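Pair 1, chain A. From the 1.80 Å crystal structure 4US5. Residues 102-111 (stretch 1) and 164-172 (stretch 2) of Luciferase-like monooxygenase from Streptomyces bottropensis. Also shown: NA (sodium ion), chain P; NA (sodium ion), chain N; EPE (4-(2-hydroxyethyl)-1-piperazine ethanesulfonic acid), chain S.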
# COMPACT_ATOMS: atom_id res chain seq x y z
N PRO A 102 1.58 9.25 12.03
CA PRO A 102 2.79 9.37 12.78
C PRO A 102 2.80 8.56 14.06
O PRO A 102 1.91 8.66 14.88
CB PRO A 102 2.89 10.91 13.06
CG PRO A 102 1.58 11.47 12.67
CD PRO A 102 1.03 10.56 11.62
N ASP A 103 3.85 7.77 14.18
CA ASP A 103 4.15 6.96 15.36
C ASP A 103 3.05 5.94 15.69
O ASP A 103 2.95 5.49 16.84
CB ASP A 103 4.46 7.85 16.59
CG ASP A 103 5.32 7.12 17.63
OD1 ASP A 103 6.20 6.33 17.26
OD2 ASP A 103 5.04 7.29 18.83
N ARG A 104 2.25 5.55 14.70
CA ARG A 104 1.23 4.53 14.90
C ARG A 104 1.52 3.18 14.21
O ARG A 104 0.72 2.22 14.37
CB ARG A 104 -0.11 5.02 14.45
CG ARG A 104 -0.67 6.16 15.31
CD ARG A 104 -2.05 6.54 14.83
NE ARG A 104 -2.99 5.46 14.99
CZ ARG A 104 -4.02 5.22 14.19
NH1 ARG A 104 -4.26 5.98 13.12
NH2 ARG A 104 -4.80 4.19 14.43
N ILE A 105 2.59 3.10 13.43
CA ILE A 105 2.75 2.00 12.47
C ILE A 105 3.77 0.98 12.97
O ILE A 105 4.90 1.33 13.38
CB ILE A 105 3.17 2.52 11.07
CG1 ILE A 105 2.13 3.48 10.51
CG2 ILE A 105 3.43 1.36 10.11
CD1 ILE A 105 0.71 2.95 10.36
N ASP A 106 3.37 -0.29 12.93
CA ASP A 106 4.26 -1.41 13.19
C ASP A 106 4.66 -2.05 11.85
O ASP A 106 3.82 -2.36 11.02
CB ASP A 106 3.54 -2.49 14.01
CG ASP A 106 3.25 -2.06 15.41
OD1 ASP A 106 3.91 -1.10 15.92
OD2 ASP A 106 2.37 -2.70 16.05
N LEU A 107 5.96 -2.31 11.69
CA LEU A 107 6.45 -3.10 10.62
C LEU A 107 6.88 -4.47 11.15
O LEU A 107 8.06 -4.68 11.49
CB LEU A 107 7.61 -2.38 9.94
CG LEU A 107 8.34 -3.05 8.79
CD1 LEU A 107 7.41 -3.75 7.81
CD2 LEU A 107 9.19 -2.02 8.04
N GLY A 108 5.93 -5.38 11.26
CA GLY A 108 6.21 -6.76 11.58
C GLY A 108 6.68 -7.50 10.35
O GLY A 108 6.12 -7.34 9.26
N ILE A 109 7.73 -8.29 10.52
CA ILE A 109 8.41 -9.02 9.44
C ILE A 109 8.28 -10.49 9.73
O ILE A 109 8.53 -10.91 10.85
CB ILE A 109 9.91 -8.67 9.41
CG1 ILE A 109 10.11 -7.19 9.11
CG2 ILE A 109 10.66 -9.54 8.42
CD1 ILE A 109 9.50 -6.73 7.81
N GLY A 110 7.86 -11.26 8.75
CA GLY A 110 7.69 -12.69 8.90
C GLY A 110 8.41 -13.50 7.83
O GLY A 110 8.83 -12.95 6.81
N ARG A 111 8.54 -14.80 8.09
CA ARG A 111 9.23 -15.73 7.16
C ARG A 111 8.38 -16.13 5.98
O ARG A 111 7.20 -16.40 6.12
CB ARG A 111 9.66 -17.02 7.86
CG ARG A 111 10.93 -16.98 8.65
CD ARG A 111 11.69 -18.27 8.55
NE ARG A 111 13.11 -18.00 8.70
CZ ARG A 111 13.93 -17.64 7.70
NH1 ARG A 111 13.51 -17.58 6.43
NH2 ARG A 111 15.19 -17.37 7.98
N GLY A 164 11.37 9.94 13.56
CA GLY A 164 10.89 8.67 14.04
C GLY A 164 10.62 7.74 12.85
O GLY A 164 11.13 7.92 11.75
N GLY A 165 9.84 6.70 13.10
CA GLY A 165 9.64 5.70 12.06
C GLY A 165 8.76 4.60 12.55
O GLY A 165 8.36 4.59 13.72
N PRO A 166 8.46 3.64 11.66
CA PRO A 166 7.69 2.49 12.07
C PRO A 166 8.46 1.62 13.06
O PRO A 166 9.67 1.52 12.95
CB PRO A 166 7.47 1.74 10.76
CG PRO A 166 8.62 2.09 9.93
CD PRO A 166 8.90 3.53 10.26
N ALA A 167 7.74 0.94 13.94
CA ALA A 167 8.33 0.03 14.90
C ALA A 167 8.54 -1.36 14.27
O ALA A 167 7.58 -2.04 13.89
CB ALA A 167 7.43 -0.08 16.12
N LEU A 168 9.80 -1.80 14.25
CA LEU A 168 10.17 -3.11 13.70
C LEU A 168 9.86 -4.24 14.68
O LEU A 168 10.31 -4.21 15.84
CB LEU A 168 11.67 -3.16 13.42
CG LEU A 168 12.17 -2.69 12.06
CD1 LEU A 168 13.69 -2.86 11.97
CD2 LEU A 168 11.50 -3.44 10.89
N TRP A 169 9.16 -5.26 14.21
CA TRP A 169 8.88 -6.47 14.97
C TRP A 169 9.26 -7.70 14.15
O TRP A 169 9.07 -7.72 12.92
CB TRP A 169 7.38 -6.59 15.32
CG TRP A 169 6.92 -5.73 16.43
CD1 TRP A 169 6.70 -4.37 16.38
CD2 TRP A 169 6.62 -6.12 17.77
NE1 TRP A 169 6.30 -3.91 17.58
CE2 TRP A 169 6.21 -4.97 18.46
CE3 TRP A 169 6.69 -7.33 18.47
CZ2 TRP A 169 5.87 -4.98 19.79
CZ3 TRP A 169 6.31 -7.34 19.78
CH2 TRP A 169 5.93 -6.17 20.44
N LEU A 170 9.75 -8.74 14.81
CA LEU A 170 9.99 -10.01 14.14
C LEU A 170 8.95 -11.01 14.59
O LEU A 170 8.74 -11.20 15.80
CB LEU A 170 11.38 -10.54 14.45
CG LEU A 170 11.74 -11.84 13.75
CD1 LEU A 170 11.60 -11.70 12.24
CD2 LEU A 170 13.18 -12.24 14.08
N LEU A 171 8.31 -11.63 13.62
CA LEU A 171 7.35 -12.69 13.87
C LEU A 171 8.03 -13.99 13.59
O LEU A 171 8.69 -14.15 12.55
CB LEU A 171 6.13 -12.57 12.96
CG LEU A 171 5.09 -11.53 13.38
CD1 LEU A 171 5.62 -10.09 13.20
CD2 LEU A 171 3.84 -11.74 12.58
N GLY A 172 7.86 -14.95 14.49
CA GLY A 172 8.42 -16.30 14.25
C GLY A 172 7.55 -17.42 14.75
O GLY A 172 6.58 -17.21 15.53
NA NA P . 5.01 4.78 12.98
NA NA N . 10.18 -13.42 4.53
N1 EPE S . 7.05 2.97 19.74
C2 EPE S . 8.00 3.76 18.93
C3 EPE S . 8.50 4.95 19.75
N4 EPE S . 7.32 5.72 20.14
C5 EPE S . 6.01 5.07 20.33
C6 EPE S . 6.20 3.61 20.74
C7 EPE S . 7.40 7.18 20.36
C8 EPE S . 8.72 7.54 21.02
O8 EPE S . 9.68 7.77 19.99
C9 EPE S . 6.98 1.52 19.44
C10 EPE S . 5.83 0.90 20.20
S EPE S . 5.88 -0.77 20.14
O1S EPE S . 7.28 -1.21 20.38
O2S EPE S . 5.36 -1.27 18.76
O3S EPE S . 5.05 -1.18 21.30
O HOH W 1 6.00 3.99 15.58
O HOH W 2 8.47 7.11 15.62
O HOH W 3 7.33 -15.71 10.51

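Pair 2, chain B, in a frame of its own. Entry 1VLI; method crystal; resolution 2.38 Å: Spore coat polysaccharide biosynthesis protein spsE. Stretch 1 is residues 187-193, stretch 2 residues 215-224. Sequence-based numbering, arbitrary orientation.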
# COMPACT_ATOMS: atom_id res chain seq x y z
N GLN B 187 5.62 -3.15 -14.71
CA GLN B 187 4.29 -2.50 -14.56
C GLN B 187 4.11 -1.98 -13.14
O GLN B 187 3.40 -2.58 -12.32
CB GLN B 187 3.16 -3.50 -14.87
CG GLN B 187 3.48 -4.44 -16.03
CD GLN B 187 2.68 -5.73 -15.98
OE1 GLN B 187 1.56 -5.75 -16.47
NE2 GLN B 187 3.26 -6.81 -15.39
N ILE B 188 4.78 -0.86 -12.85
CA ILE B 188 4.92 -0.34 -11.48
C ILE B 188 4.27 1.03 -11.38
O ILE B 188 4.40 1.83 -12.29
CB ILE B 188 6.39 -0.24 -11.13
CG1 ILE B 188 7.05 -1.60 -11.23
CG2 ILE B 188 6.61 0.37 -9.75
CD1 ILE B 188 8.58 -1.53 -11.21
N ALA B 189 3.53 1.26 -10.29
CA ALA B 189 2.96 2.58 -9.96
C ALA B 189 3.40 2.90 -8.54
O ALA B 189 3.38 2.02 -7.67
CB ALA B 189 1.44 2.59 -10.06
N ILE B 190 3.77 4.16 -8.31
CA ILE B 190 4.35 4.58 -7.02
C ILE B 190 3.41 5.65 -6.47
O ILE B 190 3.20 6.65 -7.13
CB ILE B 190 5.76 5.19 -7.25
CG1 ILE B 190 6.67 4.18 -7.97
CG2 ILE B 190 6.38 5.67 -5.93
CD1 ILE B 190 8.10 4.62 -8.15
N MSE B 191 2.82 5.43 -5.29
CA MSE B 191 1.91 6.42 -4.72
C MSE B 191 2.66 7.30 -3.72
O MSE B 191 3.33 6.81 -2.85
CB MSE B 191 0.74 5.77 -4.01
CG MSE B 191 -0.01 4.65 -4.82
SE MSE B 191 -0.94 5.39 -6.33
CE MSE B 191 -2.53 6.06 -5.42
N HIS B 192 2.52 8.61 -3.85
CA HIS B 192 2.89 9.52 -2.78
C HIS B 192 1.77 9.52 -1.78
O HIS B 192 0.62 9.34 -2.15
CB HIS B 192 3.09 10.94 -3.34
CG HIS B 192 3.27 11.98 -2.28
ND1 HIS B 192 4.20 11.86 -1.27
CD2 HIS B 192 2.64 13.16 -2.08
CE1 HIS B 192 4.15 12.94 -0.50
NE2 HIS B 192 3.22 13.74 -0.98
N CYS B 193 2.09 9.78 -0.52
CA CYS B 193 1.16 9.49 0.53
C CYS B 193 1.63 10.06 1.86
O CYS B 193 2.82 10.08 2.12
CB CYS B 193 1.11 7.97 0.64
SG CYS B 193 -0.05 7.41 1.86
N ALA B 215 12.17 11.55 -11.51
CA ALA B 215 13.16 10.60 -10.94
C ALA B 215 13.00 9.15 -11.41
O ALA B 215 14.00 8.44 -11.52
CB ALA B 215 13.21 10.67 -9.38
N PHE B 216 11.75 8.73 -11.67
CA PHE B 216 11.41 7.38 -12.15
C PHE B 216 10.55 7.45 -13.40
O PHE B 216 9.35 7.12 -13.35
CB PHE B 216 10.65 6.61 -11.06
CG PHE B 216 11.40 6.50 -9.77
CD1 PHE B 216 12.39 5.52 -9.61
CD2 PHE B 216 11.17 7.40 -8.73
CE1 PHE B 216 13.14 5.44 -8.43
CE2 PHE B 216 11.91 7.31 -7.54
CZ PHE B 216 12.90 6.34 -7.41
N PRO B 217 11.12 7.84 -14.53
CA PRO B 217 10.31 8.18 -15.68
C PRO B 217 9.66 6.96 -16.33
O PRO B 217 8.83 7.12 -17.21
CB PRO B 217 11.31 8.89 -16.62
CG PRO B 217 12.57 8.20 -16.37
CD PRO B 217 12.55 7.88 -14.87
N GLU B 218 10.01 5.76 -15.89
CA GLU B 218 9.28 4.57 -16.36
C GLU B 218 8.20 4.07 -15.38
O GLU B 218 7.52 3.08 -15.66
CB GLU B 218 10.24 3.42 -16.69
CG GLU B 218 10.88 3.51 -18.07
CD GLU B 218 12.02 2.52 -18.22
OE1 GLU B 218 11.76 1.34 -18.55
OE2 GLU B 218 13.19 2.93 -17.97
N ALA B 219 8.09 4.72 -14.22
CA ALA B 219 7.04 4.40 -13.27
C ALA B 219 5.89 5.34 -13.57
O ALA B 219 6.10 6.41 -14.19
CB ALA B 219 7.52 4.59 -11.87
N VAL B 220 4.66 4.91 -13.21
CA VAL B 220 3.49 5.78 -13.21
C VAL B 220 3.31 6.25 -11.78
O VAL B 220 3.33 5.43 -10.87
CB VAL B 220 2.18 5.03 -13.63
CG1 VAL B 220 1.05 6.03 -13.73
CG2 VAL B 220 2.37 4.28 -14.94
N ILE B 221 3.07 7.54 -11.58
CA ILE B 221 3.02 8.13 -10.22
C ILE B 221 1.59 8.51 -9.84
O ILE B 221 0.91 9.19 -10.60
CB ILE B 221 3.96 9.39 -10.12
CG1 ILE B 221 5.40 9.07 -10.55
CG2 ILE B 221 4.02 9.94 -8.69
CD1 ILE B 221 6.18 8.37 -9.54
N GLY B 222 1.15 8.09 -8.65
CA GLY B 222 -0.12 8.57 -8.09
C GLY B 222 -0.05 9.28 -6.75
O GLY B 222 1.04 9.74 -6.28
N PHE B 223 -1.23 9.41 -6.14
CA PHE B 223 -1.40 10.05 -4.84
C PHE B 223 -2.52 9.35 -4.05
O PHE B 223 -3.66 9.35 -4.49
CB PHE B 223 -1.79 11.50 -5.08
CG PHE B 223 -2.03 12.31 -3.82
CD1 PHE B 223 -1.05 12.40 -2.83
CD2 PHE B 223 -3.20 13.06 -3.68
CE1 PHE B 223 -1.24 13.18 -1.68
CE2 PHE B 223 -3.41 13.84 -2.52
CZ PHE B 223 -2.42 13.91 -1.52
N SER B 224 -2.19 8.75 -2.90
CA SER B 224 -3.24 8.33 -1.96
C SER B 224 -3.49 9.49 -1.02
O SER B 224 -2.57 9.95 -0.32
CB SER B 224 -2.87 7.09 -1.16
OG SER B 224 -2.25 6.13 -2.00

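Both pairs are two neighbouring parallel strands of a sheet. Superposing 14 central residues gives an RMSD of 0.6 Å over N, CA and C. The strand axes cross at -28° in pair 1 and -34° in pair 2, and the buried surface is similar, 555 and 585 Å².

The hydrogen-bond ladder is the same, five bonds in each pair. In pair 1, A167(A) N donates to I105(A) O (2.9 Å), and L107(A) N returns a bond to A167(A) O (2.7 Å). W169(A) N then donates to L107(A) O (3.0 Å), I109(A) N to W169(A) O (2.8 Å), and L171(A) N to I109(A) O (2.9 Å). In pair 2 the matching steps are V220(B) N to I188(B) O (3.2 Å), I190(B) N to V220(B) O (2.9 Å), G222(B) N to I190(B) O (2.9 Å), H192(B) N to G222(B) O (3.1 Å) and S224(B) N to H192(B) O (3.0 Å). Alternate residues of each strand make these bonds, as expected of parallel pairing.

The start of the ladder is apolar in both pairs. I105(A) matches I188(B), with side-chain centres 0.3 Å apart. L107(A) matches I190(B), and P166(A) matches A219(B). L107(A) CB lies 4.2 Å from P166(A) CB. I190(B) CD1 lies 3.8 Å from A219(B) CB, and it also sits over one face of the F216(B) ring, 4.1 Å from CG. F216(B) opens a type I turn that ends at A219(B), closed by a bond from A219(B) N to F216(B) O (2.8 Å).

On the face that carries L107(A) and I190(B), the positions two residues further along differ. I109(A) and L170(A) are aliphatic, with I109(A) CB 4.5 Å from L170(A) CD1. Their counterparts H192(B) and F223(B) are aromatic. Those rings are nearly parallel, at 25°, but slid apart, with centroids 5.9 Å apart, so they barely overlap.

The other face shows a swap of glycine. G108(A) matches M191(B), and W169(A) matches G222(B). Each bridge therefore joins one glycine to one large residue, but on opposite strands. In pair 1, L171(A) fills the space over the glycine: its CD1 is 3.7 Å from G108(A) CA, and a CB on G108(A) would lie 2.9 Å from that CD1, a clash. In pair 2 the selenomethionine M191(B) reaches over the other strand. Its SE is 3.7 Å from G222(B) CA, and a CB there would lie 2.6 Å from SE. Its CE continues to 3.4 Å from S224(B) OG. S224(B) matches L171(A), so this position faces a glycine in pair 1 and the selenomethionine in pair 2.

D106(A) matches A189(B). The aspartate brings its OD1 to 3.7 Å from A167(A) CB, whereas A189(B) CB packs 4.4 Å from V220(B) CB. W169(A) NE1 donates to O2S of EPE (3.0 Å), probably a crystallisation component.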